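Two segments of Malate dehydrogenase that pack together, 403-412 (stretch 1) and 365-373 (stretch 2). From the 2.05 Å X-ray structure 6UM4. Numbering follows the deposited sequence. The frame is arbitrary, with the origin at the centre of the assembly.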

ATOM      1  N   SER A 403      -2.676 -31.290  10.870  1.00 24.73           N
ATOM      2  CA  SER A 403      -2.889 -30.446   9.705  1.00 23.92           C
ATOM      3  C   SER A 403      -2.730 -31.267   8.427  1.00 25.36           C
ATOM      4  O   SER A 403      -3.481 -31.079   7.463  1.00 27.45           O
ATOM      5  CB  SER A 403      -1.932 -29.255   9.744  1.00 23.56           C
ATOM      6  OG  SER A 403      -2.521 -28.080   9.168  1.00 22.94           O
ATOM      7  N   VAL A 404      -1.775 -32.200   8.416  1.00 24.63           N
ATOM      8  CA  VAL A 404      -1.649 -33.116   7.283  1.00 25.10           C
ATOM      9  C   VAL A 404      -2.949 -33.880   7.072  1.00 25.88           C
ATOM     10  O   VAL A 404      -3.451 -33.989   5.946  1.00 28.57           O
ATOM     11  CB  VAL A 404      -0.453 -34.055   7.508  1.00 25.71           C
ATOM     12  CG1 VAL A 404      -0.530 -35.261   6.580  1.00 26.57           C
ATOM     13  CG2 VAL A 404       0.838 -33.282   7.277  1.00 27.00           C
ATOM     14  N   LYS A 405      -3.557 -34.344   8.163  1.00 26.55           N
ATOM     15  CA  LYS A 405      -4.841 -35.022   8.073  1.00 27.42           C
ATOM     16  C   LYS A 405      -5.880 -34.145   7.383  1.00 26.93           C
ATOM     17  O   LYS A 405      -6.670 -34.629   6.569  1.00 27.47           O
ATOM     18  CB  LYS A 405      -5.302 -35.426   9.469  1.00 29.87           C
ATOM     19  CG  LYS A 405      -6.559 -36.268   9.522  1.00 31.90           C
ATOM     20  CD  LYS A 405      -6.836 -36.691  10.968  1.00 34.51           C
ATOM     21  CE  LYS A 405      -8.019 -37.640  11.051  1.00 42.45           C
ATOM     22  NZ  LYS A 405      -9.278 -36.964  10.649  1.00 50.24           N
ATOM     23  N   GLU A 406      -5.916 -32.858   7.714  1.00 26.02           N
ATOM     24  CA  GLU A 406      -6.888 -31.988   7.070  1.00 25.64           C
ATOM     25  C   GLU A 406      -6.572 -31.807   5.597  1.00 25.19           C
ATOM     26  O   GLU A 406      -7.474 -31.816   4.756  1.00 25.46           O
ATOM     27  CB  GLU A 406      -6.918 -30.635   7.762  1.00 24.85           C
ATOM     28  CG  GLU A 406      -7.958 -29.733   7.187  1.00 24.61           C
ATOM     29  CD  GLU A 406      -7.941 -28.382   7.844  1.00 27.67           C
ATOM     30  OE1 GLU A 406      -6.867 -27.736   7.863  1.00 23.11           O
ATOM     31  OE2 GLU A 406      -9.003 -27.989   8.356  1.00 28.77           O
ATOM     32  N   LEU A 407      -5.290 -31.652   5.271  1.00 24.62           N
ATOM     33  CA  LEU A 407      -4.892 -31.511   3.878  1.00 24.32           C
ATOM     34  C   LEU A 407      -5.258 -32.756   3.079  1.00 25.29           C
ATOM     35  O   LEU A 407      -5.735 -32.659   1.942  1.00 29.26           O
ATOM     36  CB  LEU A 407      -3.387 -31.248   3.802  1.00 25.89           C
ATOM     37  CG  LEU A 407      -2.909 -29.849   4.204  1.00 26.31           C
ATOM     38  CD1 LEU A 407      -1.406 -29.830   4.458  1.00 26.68           C
ATOM     39  CD2 LEU A 407      -3.275 -28.841   3.106  1.00 26.87           C
ATOM     40  N   ILE A 408      -5.061 -33.935   3.659  1.00 26.14           N
ATOM     41  CA  ILE A 408      -5.435 -35.152   2.947  1.00 27.21           C
ATOM     42  C   ILE A 408      -6.944 -35.201   2.728  1.00 31.36           C
ATOM     43  O   ILE A 408      -7.419 -35.595   1.653  1.00 28.26           O
ATOM     44  CB  ILE A 408      -4.917 -36.398   3.696  1.00 28.12           C
ATOM     45  CG1 ILE A 408      -3.388 -36.448   3.585  1.00 27.80           C
ATOM     46  CG2 ILE A 408      -5.529 -37.662   3.105  1.00 29.41           C
ATOM     47  CD1 ILE A 408      -2.732 -37.471   4.442  1.00 28.61           C
ATOM     48  N   GLU A 409      -7.726 -34.800   3.737  1.00 32.82           N
ATOM     49  CA  GLU A 409      -9.177 -34.804   3.574  1.00 32.25           C
ATOM     50  C   GLU A 409      -9.598 -33.817   2.496  1.00 27.77           C
ATOM     51  O   GLU A 409     -10.479 -34.110   1.683  1.00 28.44           O
ATOM     52  CB  GLU A 409      -9.872 -34.489   4.901  1.00 28.58           C
ATOM     53  N   GLU A 410      -8.953 -32.653   2.455  1.00 26.59           N
ATOM     54  CA  GLU A 410      -9.254 -31.689   1.405  1.00 28.71           C
ATOM     55  C   GLU A 410      -8.954 -32.273   0.029  1.00 29.09           C
ATOM     56  O   GLU A 410      -9.758 -32.140  -0.898  1.00 30.42           O
ATOM     57  CB  GLU A 410      -8.463 -30.407   1.648  1.00 24.83           C
ATOM     58  CG  GLU A 410      -8.984 -29.619   2.849  1.00 28.50           C
ATOM     59  CD  GLU A 410      -8.360 -28.232   3.014  1.00 31.97           C
ATOM     60  OE1 GLU A 410      -7.715 -27.711   2.069  1.00 26.69           O
ATOM     61  OE2 GLU A 410      -8.497 -27.676   4.126  1.00 33.81           O
ATOM     62  N   LYS A 411      -7.823 -32.967  -0.105  1.00 26.47           N
ATOM     63  CA  LYS A 411      -7.449 -33.522  -1.400  1.00 27.48           C
ATOM     64  C   LYS A 411      -8.461 -34.558  -1.874  1.00 28.13           C
ATOM     65  O   LYS A 411      -8.890 -34.527  -3.031  1.00 28.97           O
ATOM     66  CB  LYS A 411      -6.053 -34.134  -1.316  1.00 27.36           C
ATOM     67  CG  LYS A 411      -5.599 -34.817  -2.579  1.00 29.22           C
ATOM     68  CD  LYS A 411      -4.116 -35.098  -2.514  1.00 35.06           C
ATOM     69  CE  LYS A 411      -3.674 -35.967  -3.679  1.00 42.92           C
ATOM     70  NZ  LYS A 411      -2.969 -35.106  -4.672  1.00 46.01           N
ATOM     71  N   LYS A 412      -8.904 -35.444  -0.975  1.00 28.96           N
ATOM     72  CA  LYS A 412      -9.892 -36.449  -1.356  1.00 31.35           C
ATOM     73  C   LYS A 412     -11.184 -35.803  -1.829  1.00 34.09           C
ATOM     74  O   LYS A 412     -11.838 -36.324  -2.737  1.00 36.11           O
ATOM     75  CB  LYS A 412     -10.183 -37.391  -0.186  1.00 31.14           C
TER
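Stretch 2 365-373: GIPRGIWCS

Stretch 1 is one length of a longer helix, its backbone held by regular i to i+4 hydrogen bonds such as Leu-407 N to Ser-403 O at 2.9 Å. It offers stretch 2 a strip made of Val-404, Leu-407, Ile-408 and Lys-411, the familiar i, i+3, i+4, i+7 spacing that keeps side chains on one side of a helix. Stretch 2 runs along this strip in the helix's own direction as far as Gly-369, level with Lys-411, then doubles back and becomes a strand at Trp-371 that runs on past Ser-373. Its CA atoms come nearest the helix at two places, Ile-366 beside Val-404 (7.5 Å) and Ile-370 beside Leu-407 (6.7 Å).

Gly-365 enters with positive phi (75°) and stays clear of the helix. At Ile-366 the backbone is extended, phi/psi -67/135, and the CA-to-CB bond points sideways; the side chain grazes the helix where its CG2 lies 4.2 Å from Val-404 CG2. Pro-367, also extended, points its CA-to-CB bond toward the helix and touches two residues one turn apart: its CD is 3.6 Å from Val-404 CG1, and its CG is 4.1 Å from Ile-408 CD1. Ile-408 leaves its own backbone sideways, yet the end of its side chain comes nearer, which allows it to reach the ring.

Arg-368 carries its side chain out of reach, and Gly-369 then bends the path with phi/psi 87/-4. At these angles a CB would be jammed against the carbonyl O of Arg-368, and that alone calls for glycine. The turn leaves the carbonyl of Gly-369 available, and Lys-411 NZ donates a hydrogen bond to Gly-369 O at 3.0 Å, the one hydrogen bond between the stretches. The lysine chain is t through chi3, and its CD packs 4.1 Å from Ile-370 CG2.

Ile-370 is the centre of the contact and has the largest area covered. Pointing toward the helix with chi1 in p, it places CD1 3.8 Å from Leu-407 CD1 and 4.3 Å from Val-404 CG1, while its CG2 lies 4.4 Å from Ile-408 CG1. One branched residue thus meets all four members of the strip.

Trp-371, its CA-to-CB bond sideways, contributes backbone instead, its O lying 3.4 Å from Leu-407 CD1. Cys-372 points back toward the helix, with CB 4.1 Å from that same Leu-407 CD1, and Ser-373 leaves the contact. The rule is economical: apolar packing fills the middle, and a long lysine ties down the glycine turn.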

ATOM      1  N   GLY A 365       8.997 -36.588   6.434  1.00 30.45           N
ATOM      2  CA  GLY A 365       8.049 -37.681   6.334  1.00 29.67           C
ATOM      3  C   GLY A 365       6.647 -37.286   5.941  1.00 29.03           C
ATOM      4  O   GLY A 365       5.747 -38.133   5.986  1.00 29.45           O
ATOM      5  N   ILE A 366       6.447 -36.046   5.510  1.00 27.74           N
ATOM      6  CA  ILE A 366       5.116 -35.536   5.153  1.00 27.00           C
ATOM      7  C   ILE A 366       4.613 -36.255   3.905  1.00 27.52           C
ATOM      8  O   ILE A 366       5.394 -36.462   2.964  1.00 27.89           O
ATOM      9  CB  ILE A 366       5.181 -34.018   4.945  1.00 25.78           C
ATOM     10  CG1 ILE A 366       5.458 -33.327   6.283  1.00 25.36           C
ATOM     11  CG2 ILE A 366       3.905 -33.480   4.349  1.00 25.15           C
ATOM     12  CD1 ILE A 366       5.829 -31.839   6.144  1.00 24.35           C
ATOM     13  N   PRO A 367       3.356 -36.697   3.865  1.00 27.72           N
ATOM     14  CA  PRO A 367       2.857 -37.402   2.675  1.00 28.34           C
ATOM     15  C   PRO A 367       3.017 -36.564   1.410  1.00 31.67           C
ATOM     16  O   PRO A 367       2.843 -35.344   1.422  1.00 28.75           O
ATOM     17  CB  PRO A 367       1.379 -37.643   2.997  1.00 28.45           C
ATOM     18  CG  PRO A 367       1.326 -37.664   4.515  1.00 31.24           C
ATOM     19  CD  PRO A 367       2.359 -36.657   4.952  1.00 27.61           C
ATOM     20  N   ARG A 368       3.348 -37.238   0.314  1.00 28.47           N
ATOM     21  CA  ARG A 368       3.541 -36.605  -0.983  1.00 29.48           C
ATOM     22  C   ARG A 368       2.192 -36.257  -1.617  1.00 27.80           C
ATOM     23  O   ARG A 368       1.143 -36.804  -1.275  1.00 31.63           O
ATOM     24  CB  ARG A 368       4.348 -37.542  -1.907  1.00 32.55           C
ATOM     25  CG  ARG A 368       5.608 -38.137  -1.228  1.00 41.28           C
ATOM     26  CD  ARG A 368       6.392 -39.123  -2.098  1.00 53.53           C
ATOM     27  NE  ARG A 368       7.298 -38.453  -3.037  1.00 61.09           N
ATOM     28  CZ  ARG A 368       8.629 -38.456  -2.947  1.00 59.10           C
ATOM     29  NH1 ARG A 368       9.360 -37.812  -3.853  1.00 47.93           N
ATOM     30  NH2 ARG A 368       9.230 -39.106  -1.955  1.00 61.17           N
ATOM     31  N   GLY A 369       2.227 -35.332  -2.557  1.00 31.96           N
ATOM     32  CA  GLY A 369       1.026 -34.983  -3.283  1.00 33.20           C
ATOM     33  C   GLY A 369       0.160 -33.919  -2.627  1.00 31.03           C
ATOM     34  O   GLY A 369      -0.855 -33.526  -3.216  1.00 28.63           O
ATOM     35  N   ILE A 370       0.504 -33.453  -1.431  1.00 27.34           N
ATOM     36  CA  ILE A 370      -0.192 -32.325  -0.828  1.00 24.46           C
ATOM     37  C   ILE A 370       0.768 -31.153  -0.804  1.00 23.64           C
ATOM     38  O   ILE A 370       1.997 -31.322  -0.812  1.00 23.81           O
ATOM     39  CB  ILE A 370      -0.711 -32.591   0.604  1.00 24.49           C
ATOM     40  CG1 ILE A 370       0.430 -33.063   1.495  1.00 24.72           C
ATOM     41  CG2 ILE A 370      -1.872 -33.569   0.604  1.00 25.33           C
ATOM     42  CD1 ILE A 370       0.077 -33.012   2.964  1.00 32.03           C
ATOM     43  N   TRP A 371       0.193 -29.953  -0.758  1.00 22.84           N
ATOM     44  CA  TRP A 371       0.961 -28.746  -0.509  1.00 22.06           C
ATOM     45  C   TRP A 371       0.925 -28.470   0.988  1.00 25.86           C
ATOM     46  O   TRP A 371      -0.144 -28.478   1.608  1.00 21.68           O
ATOM     47  CB  TRP A 371       0.405 -27.558  -1.294  1.00 21.51           C
ATOM     48  CG  TRP A 371       1.119 -27.267  -2.597  1.00 23.07           C
ATOM     49  CD1 TRP A 371       1.750 -26.106  -2.944  1.00 21.14           C
ATOM     50  CD2 TRP A 371       1.271 -28.155  -3.715  1.00 22.40           C
ATOM     51  NE1 TRP A 371       2.286 -26.221  -4.198  1.00 21.58           N
ATOM     52  CE2 TRP A 371       1.995 -27.456  -4.704  1.00 22.35           C
ATOM     53  CE3 TRP A 371       0.848 -29.455  -3.979  1.00 23.23           C
ATOM     54  CZ2 TRP A 371       2.321 -28.026  -5.953  1.00 23.11           C
ATOM     55  CZ3 TRP A 371       1.178 -30.034  -5.216  1.00 23.98           C
ATOM     56  CH2 TRP A 371       1.911 -29.313  -6.179  1.00 24.90           C
ATOM     57  N   CYS A 372       2.093 -28.261   1.565  1.00 24.47           N
ATOM     58  CA  CYS A 372       2.208 -28.196   3.006  1.00 23.55           C
ATOM     59  C   CYS A 372       3.226 -27.141   3.359  1.00 21.22           C
ATOM     60  O   CYS A 372       4.329 -27.155   2.810  1.00 21.20           O
ATOM     61  CB  CYS A 372       2.630 -29.552   3.559  1.00 22.79           C
ATOM     62  SG  CYS A 372       2.824 -29.595   5.336  1.00 23.56           S
ATOM     63  N   SER A 373       2.860 -26.260   4.288  1.00 22.19           N
ATOM     64  CA  SER A 373       3.756 -25.206   4.741  1.00 20.08           C
ATOM     65  C   SER A 373       4.892 -25.803   5.555  1.00 20.56           C
ATOM     66  O   SER A 373       4.696 -26.736   6.350  1.00 21.96           O
ATOM     67  CB  SER A 373       2.973 -24.182   5.571  1.00 22.55           C
ATOM     68  OG  SER A 373       3.733 -23.024   5.898  1.00 19.20           O
TER